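Local coordinates for hypothetical protein (Nostoc punctiforme, PDB 2INB), which belongs to the XisH family and probably acts with XisF and XisI in site-specific recombination of nitrogen-fixation genes, at residues 14-19 and 133-138; 75-80 and 119-124; 96-101 and 123-128. One frame throughout, in Å; residues are numbered along the deposited sequence. Where two conformers were deposited one is given.

Contact 1: 14-19 and 133-138; sequences IALEKD and EVIFQW
The backbone carbonyl of Glu-133 takes a hydrogen bond from Lys-18 and a weaker C-H contact from Ala-15. The extended Lys-18 side chain reaches from the last turn of the helix to this oxygen, and its NZ donates to Glu-133 O at 3.0 Å, coming from above the carbonyl plane, 53° out of it. Ala-15 CA adds its C-H contact of 3.5 Å to the same Glu-133 O. The lysine amine also meets Val-134 CG1. Ala-15 is small enough to bring the backbones within 4.2 Å, measured between its CA and Val-134 CA; its methyl lies against the peptide that follows Val-134. A water is held at three points, donating to Ala-15 O and Asp-19 OD1 and accepting from Ile-135 N at 2.9 Å. The strand N-H is thus tied through water to the last turn of the helix. Helix 7-18 passes almost at right angles over strand 134-139 (81° for these segments), an outermost strand of the mixed sheet in the alpha/beta core expected of the PDDEXK clan. That strand begins with a G1 beta bulge, Glu-133 and Val-134 both facing Asp-129, and Glu-133 has positive phi. Farther along it, Ile-135 CD1 reaches Leu-16 CD2 at 3.9 Å and Asp-19 OD2 at 3.6 Å. Leu-16 points its first bond away from the strand, yet its CD2 returns to meet Trp-138 CH2 at 4.1 Å, the two side chains crossing at about a right angle. Trp-138 in turn stacks edge-to-face with Tyr-97.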
ATOM      1  N   ILE A  14     -12.631  -8.004  20.920  0.50 14.24           N
ATOM      2  CA  ILE A  14     -12.978  -9.104  21.843  0.50 14.66           C
ATOM      3  C   ILE A  14     -11.821 -10.103  21.928  0.50 13.95           C
ATOM      4  O   ILE A  14     -11.455 -10.550  23.020  0.50 14.33           O
ATOM      5  CB  ILE A  14     -14.339  -9.777  21.457  0.50 16.27           C
ATOM      6  CG1 ILE A  14     -15.484  -8.756  21.551  0.50 19.65           C
ATOM      7  CG2 ILE A  14     -14.613 -10.967  22.352  0.50 14.40           C
ATOM      8  CD1 ILE A  14     -16.707  -9.104  20.721  0.50 17.31           C
ATOM      9  N   ALA A  15     -11.228 -10.459  20.787  1.00 14.23           N
ATOM     10  CA  ALA A  15     -10.080 -11.378  20.827  1.00 13.03           C
ATOM     11  C   ALA A  15      -8.951 -10.796  21.678  1.00 15.18           C
ATOM     12  O   ALA A  15      -8.369 -11.513  22.474  1.00 14.57           O
ATOM     13  CB  ALA A  15      -9.589 -11.724  19.416  1.00 13.40           C
ATOM     14  N   LEU A  16      -8.643  -9.501  21.490  1.00 14.08           N
ATOM     15  CA  LEU A  16      -7.637  -8.827  22.302  1.00 13.92           C
ATOM     16  C   LEU A  16      -8.001  -8.844  23.801  1.00 13.24           C
ATOM     17  O   LEU A  16      -7.189  -9.147  24.668  1.00 14.77           O
ATOM     18  CB  LEU A  16      -7.455  -7.398  21.799  1.00 15.23           C
ATOM     19  CG  LEU A  16      -6.613  -7.236  20.534  1.00 15.13           C
ATOM     20  CD1 LEU A  16      -6.862  -5.811  19.995  1.00 15.31           C
ATOM     21  CD2 LEU A  16      -5.074  -7.453  20.842  1.00 14.93           C
ATOM     22  N   GLU A  17      -9.262  -8.538  24.097  1.00 12.67           N
ATOM     23  CA  GLU A  17      -9.733  -8.484  25.471  1.00 14.20           C
ATOM     24  C   GLU A  17      -9.615  -9.845  26.148  1.00 13.68           C
ATOM     25  O   GLU A  17      -9.217  -9.943  27.318  1.00 16.25           O
ATOM     26  CB  GLU A  17     -11.139  -7.907  25.518  1.00 15.60           C
ATOM     27  CG  GLU A  17     -11.107  -6.435  25.236  1.00 17.67           C
ATOM     28  CD  GLU A  17     -12.457  -5.827  24.953  1.00 24.78           C
ATOM     29  OE1 GLU A  17     -13.428  -6.544  24.729  1.00 22.99           O
ATOM     30  OE2 GLU A  17     -12.523  -4.582  24.972  1.00 25.51           O
ATOM     31  N   LYS A  18      -9.924 -10.888  25.416  1.00 14.06           N
ATOM     32  CA  LYS A  18      -9.813 -12.241  25.979  1.00 14.09           C
ATOM     33  C   LYS A  18      -8.386 -12.575  26.388  1.00 16.27           C
ATOM     34  O   LYS A  18      -8.180 -13.384  27.293  1.00 16.63           O
ATOM     35  CB  LYS A  18     -10.295 -13.311  25.009  1.00 15.06           C
ATOM     36  CG  LYS A  18     -11.780 -13.317  24.802  1.00 14.99           C
ATOM     37  CD  LYS A  18     -12.188 -14.326  23.748  1.00 16.40           C
ATOM     38  CE  LYS A  18     -13.678 -14.428  23.597  1.00 17.81           C
ATOM     39  NZ  LYS A  18     -14.020 -15.386  22.479  1.00 16.23           N
ATOM     40  N   ASP A  19      -7.398 -11.995  25.700  1.00 13.63           N
ATOM     41  CA  ASP A  19      -5.968 -12.228  25.966  1.00 12.85           C
ATOM     42  C   ASP A  19      -5.441 -11.163  26.979  1.00 14.37           C
ATOM     43  O   ASP A  19      -4.237 -11.017  27.143  1.00 14.55           O
ATOM     44  CB  ASP A  19      -5.144 -12.206  24.664  1.00 14.82           C
ATOM     45  CG  ASP A  19      -5.066 -13.592  23.951  1.00 14.35           C
ATOM     46  OD1 ASP A  19      -5.927 -14.459  24.221  1.00 15.49           O
ATOM     47  OD2 ASP A  19      -4.127 -13.724  23.147  1.00 17.49           O
ATOM     48  N   GLU A 133     -13.755 -15.813  17.944  1.00 12.41           N
ATOM     49  CA  GLU A 133     -13.313 -14.484  18.342  1.00 12.12           C
ATOM     50  C   GLU A 133     -12.134 -14.589  19.332  1.00 12.80           C
ATOM     51  O   GLU A 133     -12.214 -14.139  20.465  1.00 13.10           O
ATOM     52  CB  GLU A 133     -14.441 -13.641  18.944  1.00 14.40           C
ATOM     53  CG  GLU A 133     -15.719 -13.605  18.117  1.00 17.21           C
ATOM     54  CD  GLU A 133     -16.760 -12.654  18.710  1.00 23.83           C
ATOM     55  OE1 GLU A 133     -17.149 -12.832  19.887  1.00 27.07           O
ATOM     56  OE2 GLU A 133     -17.132 -11.702  18.028  1.00 38.66           O
ATOM     57  N   VAL A 134     -11.059 -15.214  18.871  1.00 13.60           N
ATOM     58  CA  VAL A 134      -9.857 -15.423  19.660  1.00 12.46           C
ATOM     59  C   VAL A 134      -8.616 -15.159  18.815  1.00 13.87           C
ATOM     60  O   VAL A 134      -8.640 -15.224  17.570  1.00 13.42           O
ATOM     61  CB  VAL A 134      -9.766 -16.869  20.207  1.00 13.05           C
ATOM     62  CG1 VAL A 134     -10.938 -17.149  21.156  1.00 13.40           C
ATOM     63  CG2 VAL A 134      -9.684 -17.886  19.061  1.00 13.74           C
ATOM     64  N   ILE A 135      -7.529 -14.798  19.501  1.00 13.11           N
ATOM     65  CA  ILE A 135      -6.226 -14.686  18.855  1.00 13.54           C
ATOM     66  C   ILE A 135      -5.606 -16.096  18.699  1.00 12.04           C
ATOM     67  O   ILE A 135      -5.426 -16.820  19.679  1.00 14.64           O
ATOM     68  CB  ILE A 135      -5.252 -13.796  19.649  1.00 14.44           C
ATOM     69  CG1 ILE A 135      -5.805 -12.382  19.749  1.00 13.51           C
ATOM     70  CG2 ILE A 135      -3.832 -13.826  19.045  1.00 15.87           C
ATOM     71  CD1 ILE A 135      -4.896 -11.367  20.504  1.00 16.71           C
ATOM     72  N   PHE A 136      -5.249 -16.446  17.444  1.00 14.62           N
ATOM     73  CA  PHE A 136      -4.656 -17.735  17.100  1.00 15.81           C
ATOM     74  C   PHE A 136      -3.135 -17.654  17.049  1.00 14.46           C
ATOM     75  O   PHE A 136      -2.462 -18.592  17.493  1.00 15.15           O
ATOM     76  CB  PHE A 136      -5.162 -18.166  15.728  1.00 15.08           C
ATOM     77  CG  PHE A 136      -4.436 -19.361  15.154  1.00 14.23           C
ATOM     78  CD1 PHE A 136      -4.518 -20.573  15.768  1.00 15.32           C
ATOM     79  CD2 PHE A 136      -3.630 -19.236  14.005  1.00 15.72           C
ATOM     80  CE1 PHE A 136      -3.887 -21.697  15.229  1.00 17.36           C
ATOM     81  CE2 PHE A 136      -2.961 -20.341  13.518  1.00 18.91           C
ATOM     82  CZ  PHE A 136      -3.103 -21.562  14.117  1.00 18.77           C
ATOM     83  N   GLN A 137      -2.572 -16.556  16.529  1.00 14.87           N
ATOM     84  CA  GLN A 137      -1.115 -16.466  16.411  1.00 15.28           C
ATOM     85  C   GLN A 137      -0.690 -15.002  16.241  1.00 15.32           C
ATOM     86  O   GLN A 137      -1.387 -14.198  15.648  1.00 16.08           O
ATOM     87  CB  GLN A 137      -0.664 -17.264  15.185  1.00 15.01           C
ATOM     88  CG  GLN A 137       0.823 -17.518  15.163  1.00 20.95           C
ATOM     89  CD  GLN A 137       1.198 -18.465  14.054  1.00 27.54           C
ATOM     90  OE1 GLN A 137       0.342 -19.137  13.484  1.00 35.36           O
ATOM     91  NE2 GLN A 137       2.474 -18.501  13.720  1.00 30.05           N
ATOM     92  N   TRP A 138       0.442 -14.669  16.854  1.00 17.97           N
ATOM     93  CA  TRP A 138       1.169 -13.445  16.548  1.00 16.58           C
ATOM     94  C   TRP A 138       2.358 -13.795  15.671  1.00 17.32           C
ATOM     95  O   TRP A 138       3.094 -14.744  15.962  1.00 17.87           O
ATOM     96  CB  TRP A 138       1.670 -12.845  17.831  1.00 15.82           C
ATOM     97  CG  TRP A 138       0.635 -12.370  18.804  1.00 15.82           C
ATOM     98  CD1 TRP A 138       0.130 -13.057  19.867  1.00 16.99           C
ATOM     99  CD2 TRP A 138      -0.002 -11.108  18.812  1.00 13.49           C
ATOM    100  NE1 TRP A 138      -0.769 -12.280  20.572  1.00 16.28           N
ATOM    101  CE2 TRP A 138      -0.861 -11.071  19.929  1.00 15.31           C
ATOM    102  CE3 TRP A 138       0.141  -9.953  18.041  1.00 16.83           C
ATOM    103  CZ2 TRP A 138      -1.564  -9.933  20.279  1.00 16.74           C
ATOM    104  CZ3 TRP A 138      -0.628  -8.846  18.344  1.00 17.03           C
ATOM    105  CH2 TRP A 138      -1.451  -8.835  19.466  1.00 17.84           C
TER
HETATM  106  O   HOH W   1      -7.957 -14.254  22.279  1.00 12.29           O
HETATM  107  O   HOH W   2     -16.756 -14.526  21.871  1.00 25.59           O

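Contact 2: 75-80 and 119-124; sequences TALGQF and AENQVK
Leu-77 is the first residue of 75-80 to touch 119-124, and it does so through one methyl. With CG anti to its backbone N (chi1 178°), the side chain carries CD1 to Val-123 CG2 at 3.7 Å and, more loosely, to Asn-121 CB at 4.3 Å. One helical turn on, Phe-80 makes the larger share of the contact. Its ring lies flat against Val-123: CG1 of the valine stands 3.9 Å from the centroid of the Phe-80 ring and only 3° off the ring normal, a CH-pi contact over the middle of the face. The other branch, Val-123 CG2, sits near Phe-80 CD2 at 4.0 Å, wedged between the phenyl ring and Leu-77. Val-123 has CG1 anti to its own N (chi1 179°), which places one methyl over the ring and turns the other toward Leu-77. The chain delivers the valine here by ending helix 112-120 in a Schellman motif: Gln-122, of positive phi, is the C-prime residue, Val-123 N bonds to Ile-118 O, and Gln-122 N bonds to Ala-119 O at 3.2 Å. Past this turn the main chain comes close to the ring, with Val-123 CA 3.8 Å from Phe-80 CE2 and Lys-124 N 3.7 Å from Phe-80 CZ. No hydrogen bond links the two segments. Polar side-chain ends are held elsewhere: Asn-121 ND2 bonds to Met-117 O, and Lys-124 NZ forms a salt bridge with Asn-140 OXT. The backbone O of Asn-121 accepts from Arg-84 NH1. Leu-77 and Asn-121 also pack on Asn-82 and Ile-81 of the second subunit.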
ATOM      1  N   THR A  75      -3.964  -2.309  -0.576  1.00 14.94           N
ATOM      2  CA  THR A  75      -4.350  -1.221   0.326  1.00 13.88           C
ATOM      3  C   THR A  75      -3.906  -1.533   1.739  1.00 15.68           C
ATOM      4  O   THR A  75      -3.398  -0.657   2.437  1.00 16.13           O
ATOM      5  CB  THR A  75      -5.867  -1.007   0.245  1.00 13.56           C
ATOM      6  OG1 THR A  75      -6.196  -0.585  -1.097  1.00 17.64           O
ATOM      7  CG2 THR A  75      -6.415  -0.016   1.309  1.00 17.64           C
ATOM      8  N   ALA A  76      -4.066  -2.785   2.173  1.00 15.43           N
ATOM      9  CA  ALA A  76      -3.665  -3.153   3.527  1.00 16.56           C
ATOM     10  C   ALA A  76      -2.175  -2.936   3.761  1.00 15.53           C
ATOM     11  O   ALA A  76      -1.742  -2.502   4.834  1.00 15.34           O
ATOM     12  CB  ALA A  76      -4.034  -4.627   3.867  1.00 16.87           C
ATOM     13  N   LEU A  77      -1.387  -3.295   2.763  1.00 14.10           N
ATOM     14  CA  LEU A  77       0.076  -3.164   2.838  1.00 14.75           C
ATOM     15  C   LEU A  77       0.485  -1.694   2.843  1.00 14.60           C
ATOM     16  O   LEU A  77       1.338  -1.268   3.617  1.00 15.10           O
ATOM     17  CB  LEU A  77       0.715  -3.903   1.666  1.00 14.90           C
ATOM     18  CG  LEU A  77       2.233  -3.806   1.598  1.00 14.01           C
ATOM     19  CD1 LEU A  77       2.863  -4.473   2.890  1.00 17.04           C
ATOM     20  CD2 LEU A  77       2.775  -4.536   0.316  1.00 14.84           C
ATOM     21  N   GLY A  78      -0.090  -0.906   1.949  1.00 13.35           N
ATOM     22  CA  GLY A  78       0.252   0.543   1.904  1.00 13.10           C
ATOM     23  C   GLY A  78      -0.109   1.223   3.218  1.00 13.18           C
ATOM     24  O   GLY A  78       0.666   2.038   3.772  1.00 14.20           O
ATOM     25  N   GLN A  79      -1.320   0.946   3.714  1.00 13.34           N
ATOM     26  CA  GLN A  79      -1.725   1.454   5.011  1.00 14.77           C
ATOM     27  C   GLN A  79      -0.757   1.022   6.090  1.00 13.95           C
ATOM     28  O   GLN A  79      -0.357   1.808   6.980  1.00 14.64           O
ATOM     29  CB  GLN A  79      -3.150   0.969   5.343  1.00 14.90           C
ATOM     30  CG  GLN A  79      -4.218   1.720   4.588  1.00 15.09           C
ATOM     31  CD  GLN A  79      -5.604   1.193   4.782  1.00 20.33           C
ATOM     32  OE1 GLN A  79      -5.785   0.050   5.181  1.00 23.31           O
ATOM     33  NE2 GLN A  79      -6.588   1.977   4.338  1.00 24.87           N
ATOM     34  N   PHE A  80      -0.377  -0.248   6.061  1.00 13.15           N
ATOM     35  CA  PHE A  80       0.531  -0.758   7.091  1.00 15.14           C
ATOM     36  C   PHE A  80       1.846   0.051   7.104  1.00 15.51           C
ATOM     37  O   PHE A  80       2.343   0.538   8.148  1.00 14.62           O
ATOM     38  CB  PHE A  80       0.827  -2.255   6.911  1.00 15.67           C
ATOM     39  CG  PHE A  80       1.710  -2.789   7.990  1.00 13.44           C
ATOM     40  CD1 PHE A  80       1.178  -3.291   9.192  1.00 14.86           C
ATOM     41  CD2 PHE A  80       3.096  -2.815   7.854  1.00 15.53           C
ATOM     42  CE1 PHE A  80       1.998  -3.755  10.190  1.00 14.98           C
ATOM     43  CE2 PHE A  80       3.915  -3.285   8.892  1.00 16.37           C
ATOM     44  CZ  PHE A  80       3.366  -3.752  10.056  1.00 15.18           C
ATOM     45  N   ALA A 119       7.192 -10.762   4.185  1.00 13.94           N
ATOM     46  CA  ALA A 119       8.560 -10.881   4.670  1.00 14.14           C
ATOM     47  C   ALA A 119       9.429  -9.678   4.276  1.00 14.25           C
ATOM     48  O   ALA A 119      10.180  -9.151   5.079  1.00 16.66           O
ATOM     49  CB  ALA A 119       9.189 -12.158   4.128  1.00 14.99           C
ATOM     50  N   GLU A 120       9.338  -9.263   3.003  1.00 13.86           N
ATOM     51  CA  GLU A 120      10.192  -8.184   2.490  1.00 12.84           C
ATOM     52  C   GLU A 120       9.948  -6.883   3.267  1.00 14.41           C
ATOM     53  O   GLU A 120      10.839  -6.039   3.389  1.00 17.20           O
ATOM     54  CB  GLU A 120       9.955  -7.954   1.013  1.00 13.60           C
ATOM     55  CG  GLU A 120      10.416  -9.073   0.086  1.00 15.14           C
ATOM     56  CD  GLU A 120      10.352  -8.754  -1.405  1.00 16.25           C
ATOM     57  OE1 GLU A 120      10.077  -7.604  -1.754  1.00 16.19           O
ATOM     58  OE2 GLU A 120      10.651  -9.731  -2.205  1.00 15.73           O
ATOM     59  N   ASN A 121       8.697  -6.673   3.685  1.00 14.06           N
ATOM     60  CA  ASN A 121       8.296  -5.434   4.356  1.00 14.84           C
ATOM     61  C   ASN A 121       8.161  -5.560   5.883  1.00 15.07           C
ATOM     62  O   ASN A 121       7.612  -4.643   6.521  1.00 15.45           O
ATOM     63  CB  ASN A 121       7.014  -4.950   3.685  1.00 14.39           C
ATOM     64  CG  ASN A 121       7.290  -4.510   2.278  1.00 13.77           C
ATOM     65  OD1 ASN A 121       7.811  -3.390   2.058  1.00 15.30           O
ATOM     66  ND2 ASN A 121       7.028  -5.384   1.324  1.00 13.83           N
ATOM     67  N   GLN A 122       8.636  -6.659   6.465  1.00 13.72           N
ATOM     68  CA  GLN A 122       8.625  -6.850   7.882  1.00 15.76           C
ATOM     69  C   GLN A 122       7.250  -6.620   8.492  1.00 16.30           C
ATOM     70  O   GLN A 122       7.090  -6.024   9.567  1.00 17.54           O
ATOM     71  CB  GLN A 122       9.707  -5.973   8.540  1.00 19.90           C
ATOM     72  CG  GLN A 122      11.118  -6.472   8.324  1.00 28.27           C
ATOM     73  CD  GLN A 122      11.694  -6.300   6.919  1.00 48.45           C
ATOM     74  OE1 GLN A 122      11.518  -5.246   6.291  1.00 55.26           O
ATOM     75  NE2 GLN A 122      12.431  -7.344   6.425  1.00 38.01           N
ATOM     76  N   VAL A 123       6.219  -7.122   7.838  1.00 13.67           N
ATOM     77  CA  VAL A 123       4.847  -6.910   8.319  1.00 13.06           C
ATOM     78  C   VAL A 123       4.594  -7.905   9.464  1.00 16.32           C
ATOM     79  O   VAL A 123       4.755  -9.122   9.316  1.00 19.51           O
ATOM     80  CB  VAL A 123       3.829  -7.100   7.177  1.00 14.67           C
ATOM     81  CG1 VAL A 123       2.375  -6.907   7.690  1.00 14.23           C
ATOM     82  CG2 VAL A 123       4.111  -6.167   5.988  1.00 15.19           C
ATOM     83  N   LYS A 124       4.207  -7.346  10.585  1.00 13.11           N
ATOM     84  CA  LYS A 124       3.816  -8.104  11.760  1.00 13.10           C
ATOM     85  C   LYS A 124       2.314  -8.345  11.676  1.00 13.72           C
ATOM     86  O   LYS A 124       1.573  -7.434  11.257  1.00 15.54           O
ATOM     87  CB  LYS A 124       4.189  -7.314  13.009  1.00 15.71           C
ATOM     88  CG  LYS A 124       5.663  -7.008  13.152  1.00 15.58           C
ATOM     89  CD  LYS A 124       5.936  -6.287  14.466  1.00 16.63           C
ATOM     90  CE  LYS A 124       7.327  -5.761  14.544  1.00 17.71           C
ATOM     91  NZ  LYS A 124       8.344  -6.829  14.524  1.00 21.04           N
TER

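Contact 3: 96-101 and 123-128; sequences LYLAVP and VKMLIY
Tyr-128 closes its ring over Pro-101 at one end of this pair of strands. Its CG occupies the crowded position between the backbone N and the carbonyl carbon (chi1 63°), and this folds the ring across the neighbouring strand. Pro-101 CA lies 4.1 Å from the centroid of the Tyr-128 ring, nearly on the ring normal, in a CH-pi contact. The proline ring runs alongside in the same direction, its CG 3.6 Å from Tyr-128 OH, while Ala-99 meets the ring at an edge, its C in the ring plane and its CB 3.9 Å from Tyr-128 CE1. The backbone O of Lys-61, just past the end of strand 54-60, accepts the hydroxyl's hydrogen bond, so the side chain spans strand 94-101.

Leu-98, at mid-strand, is bonded through both its peptide groups: Leu-98 N donates to Lys-124 O at 2.8 Å, almost straight at 172°, and Leu-98 O accepts from Leu-126 N at 2.8 Å. The pattern continues with Val-100 N to Leu-126 O and Tyr-128 N to Val-100 O. Leu-98 CB packs on Met-125 CG (selenomethionine) at 4.2 Å; with Val-100 and Ile-127, these two point to one face of the sheet. Ala-99 and Leu-126 point to the other, where helix 7-18 lies.

Lys-124 lays its aliphatic part by Tyr-97, its CB 3.6 Å from Tyr-97 CD2. Its CB also meets Leu-96 O, before the chain leads away from the strand.

Strand 94-101 and strand 125-129 are thus parallel neighbours joined by helices 102-106 and 112-120, a beta-alpha-beta crossover within the mixed sheet, consistent with the core of PDDEXK proteins.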
ATOM      1  N   LEU A  96       3.021  -1.893  15.627  1.00 14.50           N
ATOM      2  CA  LEU A  96       1.909  -2.067  14.699  1.00 13.60           C
ATOM      3  C   LEU A  96       1.799  -3.510  14.160  1.00 14.55           C
ATOM      4  O   LEU A  96       2.794  -4.069  13.685  1.00 14.43           O
ATOM      5  CB  LEU A  96       1.983  -1.084  13.518  1.00 14.88           C
ATOM      6  CG  LEU A  96       0.822  -1.165  12.495  1.00 14.97           C
ATOM      7  CD1 LEU A  96      -0.451  -0.659  13.047  1.00 14.20           C
ATOM      8  CD2 LEU A  96       1.172  -0.359  11.193  1.00 15.86           C
ATOM      9  N   TYR A  97       0.558  -4.038  14.178  1.00 14.22           N
ATOM     10  CA  TYR A  97       0.227  -5.335  13.617  1.00 15.53           C
ATOM     11  C   TYR A  97      -0.940  -5.194  12.609  1.00 13.92           C
ATOM     12  O   TYR A  97      -1.877  -4.432  12.802  1.00 15.27           O
ATOM     13  CB  TYR A  97      -0.255  -6.285  14.740  1.00 14.86           C
ATOM     14  CG  TYR A  97       0.837  -6.607  15.711  1.00 12.22           C
ATOM     15  CD1 TYR A  97       1.113  -5.754  16.788  1.00 13.99           C
ATOM     16  CD2 TYR A  97       1.647  -7.750  15.547  1.00 13.80           C
ATOM     17  CE1 TYR A  97       2.175  -6.014  17.651  1.00 16.19           C
ATOM     18  CE2 TYR A  97       2.683  -8.022  16.439  1.00 15.60           C
ATOM     19  CZ  TYR A  97       2.939  -7.142  17.494  1.00 15.78           C
ATOM     20  OH  TYR A  97       3.991  -7.424  18.360  1.00 20.94           O
ATOM     21  N   LEU A  98      -0.856  -5.977  11.546  1.00 15.10           N
ATOM     22  CA  LEU A  98      -1.942  -6.210  10.609  1.00 15.81           C
ATOM     23  C   LEU A  98      -2.744  -7.406  11.060  1.00 12.96           C
ATOM     24  O   LEU A  98      -2.205  -8.508  11.181  1.00 13.70           O
ATOM     25  CB  LEU A  98      -1.378  -6.512   9.217  1.00 15.25           C
ATOM     26  CG  LEU A  98      -2.366  -6.892   8.101  1.00 16.89           C
ATOM     27  CD1 LEU A  98      -3.458  -5.828   7.881  1.00 18.54           C
ATOM     28  CD2 LEU A  98      -1.657  -7.300   6.799  1.00 16.48           C
ATOM     29  N   ALA A  99      -4.006  -7.172  11.386  1.00 13.36           N
ATOM     30  CA  ALA A  99      -4.880  -8.267  11.825  1.00 13.19           C
ATOM     31  C   ALA A  99      -5.637  -8.891  10.645  1.00 14.24           C
ATOM     32  O   ALA A  99      -6.276  -8.166   9.904  1.00 16.09           O
ATOM     33  CB  ALA A  99      -5.862  -7.777  12.873  1.00 15.10           C
ATOM     34  N   VAL A 100      -5.529 -10.210  10.479  1.00 15.73           N
ATOM     35  CA  VAL A 100      -6.268 -10.860   9.433  1.00 16.72           C
ATOM     36  C   VAL A 100      -6.906 -12.158   9.936  1.00 16.52           C
ATOM     37  O   VAL A 100      -6.353 -12.822  10.845  1.00 15.38           O
ATOM     38  CB  VAL A 100      -5.492 -11.134   8.152  1.00 20.96           C
ATOM     39  CG1 VAL A 100      -4.645  -9.883   7.711  1.00 21.22           C
ATOM     40  CG2 VAL A 100      -4.599 -12.346   8.281  1.00 20.54           C
ATOM     41  N   PRO A 101      -8.064 -12.521   9.360  1.00 16.21           N
ATOM     42  CA  PRO A 101      -8.730 -13.765   9.765  1.00 13.33           C
ATOM     43  C   PRO A 101      -7.913 -15.013   9.472  1.00 16.14           C
ATOM     44  O   PRO A 101      -7.145 -15.057   8.490  1.00 15.46           O
ATOM     45  CB  PRO A 101     -10.017 -13.749   8.938  1.00 16.51           C
ATOM     46  CG  PRO A 101     -10.249 -12.357   8.557  1.00 19.93           C
ATOM     47  CD  PRO A 101      -8.866 -11.834   8.336  1.00 17.21           C
ATOM     48  N   VAL A 123       6.219  -7.122   7.838  1.00 13.67           N
ATOM     49  CA  VAL A 123       4.847  -6.910   8.319  1.00 13.06           C
ATOM     50  C   VAL A 123       4.594  -7.905   9.464  1.00 16.32           C
ATOM     51  O   VAL A 123       4.755  -9.122   9.316  1.00 19.51           O
ATOM     52  CB  VAL A 123       3.829  -7.100   7.177  1.00 14.67           C
ATOM     53  CG1 VAL A 123       2.375  -6.907   7.690  1.00 14.23           C
ATOM     54  CG2 VAL A 123       4.111  -6.167   5.988  1.00 15.19           C
ATOM     55  N   LYS A 124       4.207  -7.346  10.585  1.00 13.11           N
ATOM     56  CA  LYS A 124       3.816  -8.104  11.760  1.00 13.10           C
ATOM     57  C   LYS A 124       2.314  -8.345  11.676  1.00 13.72           C
ATOM     58  O   LYS A 124       1.573  -7.434  11.257  1.00 15.54           O
ATOM     59  CB  LYS A 124       4.189  -7.314  13.009  1.00 15.71           C
ATOM     60  CG  LYS A 124       5.663  -7.008  13.152  1.00 15.58           C
ATOM     61  CD  LYS A 124       5.936  -6.287  14.466  1.00 16.63           C
ATOM     62  CE  LYS A 124       7.327  -5.761  14.544  1.00 17.71           C
ATOM     63  NZ  LYS A 124       8.344  -6.829  14.524  1.00 21.04           N
HETATM   64  N   MSE A 125       1.858  -9.525  12.086  0.50 13.97           N
HETATM   65  CA  MSE A 125       0.434  -9.836  11.930  0.50 13.30           C
HETATM   66  C   MSE A 125      -0.201 -10.396  13.212  0.50 13.96           C
HETATM   67  O   MSE A 125       0.470 -10.983  14.067  0.50 13.54           O
HETATM   68  CB  MSE A 125       0.209 -10.790  10.755  0.50 15.55           C
HETATM   69  CG  MSE A 125       0.591 -10.171   9.423  0.50 11.00           C
HETATM   70 SE   MSE A 125       0.349 -11.449   7.941  0.37 22.46          SE
HETATM   71  CE  MSE A 125       1.797 -12.625   8.540  0.50 17.06           C
ATOM     72  N   LEU A 126      -1.496 -10.156  13.332  0.50 14.37           N
ATOM     73  CA  LEU A 126      -2.328 -10.738  14.370  0.50 15.06           C
ATOM     74  C   LEU A 126      -3.313 -11.645  13.641  0.50 14.89           C
ATOM     75  O   LEU A 126      -4.143 -11.155  12.882  0.50 15.30           O
ATOM     76  CB  LEU A 126      -3.008  -9.628  15.151  0.50 17.41           C
ATOM     77  CG  LEU A 126      -3.906 -10.023  16.325  0.50 17.18           C
ATOM     78  CD1 LEU A 126      -3.100 -10.908  17.289  0.50 24.81           C
ATOM     79  CD2 LEU A 126      -4.481  -8.786  17.009  0.50 15.35           C
ATOM     80  N   ILE A 127      -3.181 -12.959  13.815  1.00 13.64           N
ATOM     81  CA  ILE A 127      -4.097 -13.867  13.171  1.00 15.23           C
ATOM     82  C   ILE A 127      -5.216 -14.197  14.151  1.00 16.13           C
ATOM     83  O   ILE A 127      -4.954 -14.735  15.249  1.00 14.71           O
ATOM     84  CB  ILE A 127      -3.424 -15.148  12.712  1.00 16.34           C
ATOM     85  CG1 ILE A 127      -2.121 -14.834  11.950  1.00 16.18           C
ATOM     86  CG2 ILE A 127      -4.406 -15.958  11.853  1.00 17.21           C
ATOM     87  CD1 ILE A 127      -2.283 -13.869  10.797  1.00 15.86           C
ATOM     88  N   TYR A 128      -6.451 -13.892  13.749  1.00 14.04           N
ATOM     89  CA  TYR A 128      -7.626 -14.075  14.639  1.00 14.00           C
ATOM     90  C   TYR A 128      -8.639 -15.033  14.021  1.00 15.72           C
ATOM     91  O   TYR A 128      -8.854 -15.041  12.816  1.00 15.24           O
ATOM     92  CB  TYR A 128      -8.298 -12.755  14.984  1.00 15.74           C
ATOM     93  CG  TYR A 128      -8.908 -11.950  13.831  1.00 15.09           C
ATOM     94  CD1 TYR A 128      -8.114 -11.073  13.067  1.00 16.34           C
ATOM     95  CD2 TYR A 128     -10.281 -11.965  13.551  1.00 16.38           C
ATOM     96  CE1 TYR A 128      -8.662 -10.330  12.039  1.00 14.75           C
ATOM     97  CE2 TYR A 128     -10.820 -11.202  12.532  1.00 17.26           C
ATOM     98  CZ  TYR A 128     -10.037 -10.384  11.785  1.00 17.10           C
ATOM     99  OH  TYR A 128     -10.641  -9.622  10.816  1.00 17.31           O
TER

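Overall arrangement
Contact 3 is a strand pair near the centre of the chain; contact 1 lies beyond it at the sheet's last strand, contact 2 on the other side of the chain's centre. The centres of contacts 1 and 2 are 21 Å apart; contact 3 lies about 11 Å from the first and 10 Å from the second. It joins contact 1 where Ile-127 pairs with Phe-136 and Gln-137, a classic beta bulge, and shares Val-123 and Lys-124 with contact 2. Glycerol, probably from the crystallisation liquor, hydrogen-bonds Leu-96 N and also lies about 4 Å from the Trp-138 and Lys-124 side chains. Glu-59 and Lys-61 have the E-x-K spacing of the PDDEXK signature, though no active site is established.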